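Long-range contact in collagen alpha-1(XX) chain (PDB 5KF4), which is a collagen chain whose fibronectin type III domain, the part described here, probably serves as an extracellular structural or binding module: residues P6-L17 with F81-L92. Sequence-based numbering, arbitrary orientation.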
loop_
_atom_site.group_PDB
_atom_site.type_symbol
_atom_site.label_atom_id
_atom_site.label_comp_id
_atom_site.label_asym_id
_atom_site.label_seq_id
_atom_site.Cartn_x
_atom_site.Cartn_y
_atom_site.Cartn_z
ATOM N N PRO A 6 -6.193 -3.363 -13.996
ATOM C CA PRO A 6 -4.823 -3.180 -14.482
ATOM C C PRO A 6 -4.281 -1.833 -14.030
ATOM O O PRO A 6 -5.044 -0.879 -13.900
ATOM C CB PRO A 6 -4.971 -3.240 -16.006
ATOM C CG PRO A 6 -6.278 -3.913 -16.243
ATOM C CD PRO A 6 -7.152 -3.509 -15.101
ATOM N N ALA A 7 -2.983 -1.762 -13.776
ATOM C CA ALA A 7 -2.364 -0.517 -13.349
ATOM C C ALA A 7 -1.485 0.031 -14.457
ATOM O O ALA A 7 -0.779 -0.724 -15.128
ATOM C CB ALA A 7 -1.552 -0.729 -12.075
ATOM N N LEU A 8 -1.518 1.343 -14.654
ATOM C CA LEU A 8 -0.736 1.913 -15.732
ATOM C C LEU A 8 0.658 2.073 -15.153
ATOM O O LEU A 8 0.844 2.734 -14.134
ATOM C CB LEU A 8 -1.326 3.248 -16.203
ATOM C CG LEU A 8 -2.777 3.183 -16.704
ATOM C CD1 LEU A 8 -3.305 4.533 -17.202
ATOM C CD2 LEU A 8 -2.895 2.130 -17.794
ATOM N N ASP A 9 1.642 1.489 -15.828
ATOM C CA ASP A 9 3.017 1.528 -15.344
ATOM C C ASP A 9 3.688 2.843 -15.700
ATOM O O ASP A 9 4.852 3.078 -15.379
ATOM C CB ASP A 9 3.796 0.333 -15.906
ATOM C CG ASP A 9 3.570 0.130 -17.396
ATOM O OD1 ASP A 9 3.685 1.106 -18.162
ATOM O OD2 ASP A 9 3.252 -1.009 -17.799
ATOM N N THR A 10 2.919 3.701 -16.356
ATOM C CA THR A 10 3.397 4.990 -16.812
ATOM C C THR A 10 2.587 6.095 -16.153
ATOM O O THR A 10 1.547 6.495 -16.677
ATOM C CB THR A 10 3.298 5.116 -18.333
ATOM O OG1 THR A 10 1.943 4.905 -18.747
ATOM C CG2 THR A 10 4.180 4.085 -18.993
ATOM N N LEU A 11 3.061 6.588 -15.016
ATOM C CA LEU A 11 2.345 7.618 -14.275
ATOM C C LEU A 11 3.206 8.077 -13.113
ATOM O O LEU A 11 4.073 7.323 -12.668
ATOM C CB LEU A 11 1.012 7.063 -13.768
ATOM C CG LEU A 11 -0.171 7.999 -13.558
ATOM C CD1 LEU A 11 -1.294 7.681 -14.536
ATOM C CD2 LEU A 11 -0.634 7.863 -12.137
ATOM N N PRO A 12 3.012 9.321 -12.632
ATOM C CA PRO A 12 3.860 9.625 -11.478
ATOM C C PRO A 12 3.488 8.726 -10.303
ATOM O O PRO A 12 2.314 8.593 -9.944
ATOM C CB PRO A 12 3.557 11.097 -11.188
ATOM C CG PRO A 12 2.931 11.626 -12.444
ATOM C CD PRO A 12 2.196 10.474 -13.045
ATOM N N ALA A 13 4.508 8.120 -9.714
ATOM C CA ALA A 13 4.340 7.187 -8.609
ATOM C C ALA A 13 5.078 7.672 -7.379
ATOM O O ALA A 13 6.074 8.381 -7.496
ATOM C CB ALA A 13 4.821 5.800 -9.008
ATOM N N PRO A 14 4.601 7.296 -6.189
ATOM C CA PRO A 14 5.472 7.630 -5.069
ATOM C C PRO A 14 6.693 6.712 -5.085
ATOM O O PRO A 14 6.702 5.716 -5.806
ATOM C CB PRO A 14 4.594 7.377 -3.845
ATOM C CG PRO A 14 3.563 6.400 -4.294
ATOM C CD PRO A 14 3.383 6.580 -5.774
ATOM N N THR A 15 7.723 7.065 -4.327
ATOM C CA THR A 15 8.942 6.272 -4.283
ATOM C C THR A 15 9.326 5.933 -2.852
ATOM O O THR A 15 8.746 6.469 -1.903
ATOM C CB THR A 15 10.120 7.000 -4.962
ATOM O OG1 THR A 15 10.286 8.298 -4.379
ATOM C CG2 THR A 15 9.875 7.144 -6.461
ATOM N N SER A 16 10.282 5.015 -2.717
ATOM C CA SER A 16 10.933 4.724 -1.439
ATOM C C SER A 16 9.950 4.293 -0.355
ATOM O O SER A 16 9.719 5.024 0.609
ATOM C CB SER A 16 11.740 5.939 -0.963
ATOM O OG SER A 16 10.924 6.905 -0.330
ATOM N N LEU A 17 9.380 3.102 -0.514
ATOM C CA LEU A 17 8.433 2.578 0.464
ATOM C C LEU A 17 9.141 2.135 1.745
ATOM O O LEU A 17 10.101 1.369 1.701
ATOM C CB LEU A 17 7.652 1.403 -0.127
ATOM C CG LEU A 17 6.578 0.800 0.778
ATOM C CD1 LEU A 17 5.387 1.743 0.824
ATOM C CD2 LEU A 17 6.161 -0.579 0.314
ATOM N N PHE A 81 -0.913 2.142 -4.417
ATOM C CA PHE A 81 -1.304 2.552 -5.765
ATOM C C PHE A 81 -1.724 4.016 -5.796
ATOM O O PHE A 81 -2.646 4.413 -5.088
ATOM C CB PHE A 81 -2.446 1.681 -6.278
ATOM C CG PHE A 81 -2.064 0.251 -6.521
ATOM C CD1 PHE A 81 -1.557 -0.144 -7.748
ATOM C CD2 PHE A 81 -2.213 -0.701 -5.522
ATOM C CE1 PHE A 81 -1.216 -1.463 -7.978
ATOM C CE2 PHE A 81 -1.869 -2.022 -5.745
ATOM C CZ PHE A 81 -1.369 -2.404 -6.973
ATOM N N PRO A 82 -1.054 4.828 -6.623
ATOM C CA PRO A 82 -1.483 6.227 -6.730
ATOM C C PRO A 82 -2.740 6.385 -7.578
ATOM O O PRO A 82 -2.861 5.744 -8.627
ATOM C CB PRO A 82 -0.287 6.910 -7.400
ATOM C CG PRO A 82 0.378 5.823 -8.188
ATOM C CD PRO A 82 0.117 4.527 -7.466
ATOM N N ILE A 83 -3.651 7.254 -7.146
ATOM C CA ILE A 83 -4.878 7.475 -7.899
ATOM C C ILE A 83 -4.968 8.926 -8.375
ATOM O O ILE A 83 -5.197 9.845 -7.587
ATOM C CB ILE A 83 -6.139 7.133 -7.055
ATOM C CG1 ILE A 83 -6.062 5.709 -6.491
ATOM C CG2 ILE A 83 -7.410 7.345 -7.867
ATOM C CD1 ILE A 83 -5.969 4.626 -7.540
ATOM N N TYR A 84 -4.749 9.110 -9.672
ATOM C CA TYR A 84 -4.860 10.402 -10.332
ATOM C C TYR A 84 -6.068 10.365 -11.264
ATOM O O TYR A 84 -6.807 9.380 -11.295
ATOM C CB TYR A 84 -3.588 10.726 -11.119
ATOM C CG TYR A 84 -2.349 10.971 -10.279
ATOM C CD1 TYR A 84 -1.637 9.911 -9.732
ATOM C CD2 TYR A 84 -1.869 12.259 -10.069
ATOM C CE1 TYR A 84 -0.496 10.121 -8.987
ATOM C CE2 TYR A 84 -0.725 12.481 -9.323
ATOM C CZ TYR A 84 -0.048 11.409 -8.783
ATOM O OH TYR A 84 1.083 11.614 -8.032
ATOM N N GLU A 85 -6.268 11.436 -12.021
ATOM C CA GLU A 85 -7.280 11.465 -13.078
ATOM C C GLU A 85 -6.936 10.574 -14.277
ATOM O O GLU A 85 -7.826 10.097 -14.981
ATOM C CB GLU A 85 -7.518 12.902 -13.552
ATOM C CG GLU A 85 -8.804 13.097 -14.363
ATOM C CD GLU A 85 -10.084 12.904 -13.563
ATOM O OE1 GLU A 85 -10.015 12.700 -12.332
ATOM O OE2 GLU A 85 -11.171 12.955 -14.177
ATOM N N GLY A 86 -5.644 10.358 -14.507
ATOM C CA GLY A 86 -5.184 9.590 -15.655
ATOM C C GLY A 86 -5.244 8.081 -15.501
ATOM O O GLY A 86 -4.859 7.343 -16.410
ATOM N N GLY A 87 -5.719 7.627 -14.346
ATOM C CA GLY A 87 -5.940 6.212 -14.097
ATOM C C GLY A 87 -5.337 5.715 -12.797
ATOM O O GLY A 87 -5.102 6.499 -11.879
ATOM N N VAL A 88 -5.125 4.406 -12.700
ATOM C CA VAL A 88 -4.427 3.833 -11.555
ATOM C C VAL A 88 -2.995 3.522 -11.967
ATOM O O VAL A 88 -2.765 2.843 -12.966
ATOM C CB VAL A 88 -5.128 2.563 -11.006
ATOM C CG1 VAL A 88 -5.505 1.614 -12.129
ATOM C CG2 VAL A 88 -4.254 1.871 -9.951
ATOM N N GLY A 89 -2.031 4.037 -11.214
ATOM C CA GLY A 89 -0.638 3.808 -11.544
ATOM C C GLY A 89 -0.016 2.626 -10.832
ATOM O O GLY A 89 -0.450 2.254 -9.742
ATOM N N GLU A 90 0.983 2.016 -11.467
ATOM C CA GLU A 90 1.803 1.004 -10.808
ATOM C C GLU A 90 2.412 1.622 -9.556
ATOM O O GLU A 90 2.751 2.806 -9.546
ATOM C CB GLU A 90 2.892 0.469 -11.741
ATOM C CG GLU A 90 2.644 -0.954 -12.232
ATOM C CD GLU A 90 2.602 -1.971 -11.104
ATOM O OE1 GLU A 90 2.199 -3.125 -11.354
ATOM O OE2 GLU A 90 2.975 -1.618 -9.963
ATOM N N GLY A 91 2.558 0.825 -8.505
ATOM C CA GLY A 91 3.015 1.355 -7.238
ATOM C C GLY A 91 4.146 0.620 -6.552
ATOM O O GLY A 91 4.852 -0.188 -7.160
ATOM N N LEU A 92 4.294 0.892 -5.260
ATOM C CA LEU A 92 5.354 0.300 -4.461
ATOM C C LEU A 92 4.825 -0.918 -3.732
ATOM O O LEU A 92 3.645 -0.984 -3.392
ATOM C CB LEU A 92 5.879 1.314 -3.438
ATOM C CG LEU A 92 6.271 2.710 -3.929
ATOM C CD1 LEU A 92 6.584 3.628 -2.757
ATOM C CD2 LEU A 92 7.479 2.611 -4.847
#
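A chi1 of -152° turns Leu11 CG away from its own N, while a chi1 of -67° sets Tyr84 CG beside its N; the side chains reach past one another, pointing opposite ways, with Leu11 CD2 3.3 Å from Tyr84 CD1. The contact closes one end of a fibronectin type III beta sandwich: the segment leading into strand 15-20 of one sheet runs alongside, in parallel register with, the second arm of the hairpin joining strands 75-84 and 87-97 of the other. A single parallel bridge, Leu8 with Gly89, joins them, as two backbone bonds demonstrate. Leu8 N donates to Val88 O at 2.6 Å, almost straight at 171°; Glu90 N returns a bond to Leu8 O at 2.8 Å. Tyr84 OH hydrogen-bonds Arg36 O, holding the ring's far end, and Pro12 O lies 3.3 Å from Tyr84 CE1. A serine in place of Tyr84 would probably leave Arg36 O without this donor and open a gap beside Leu11 and Pro12. Pro14 CD packs on Pro82 CG at 3.9 Å, and both prolines also touch Tyr41. Leu92 spreads its two methyls over the start of strand 15-20: CD2 approaches Pro14 O, while CD1 rests 3.6 Å from Leu17 CB.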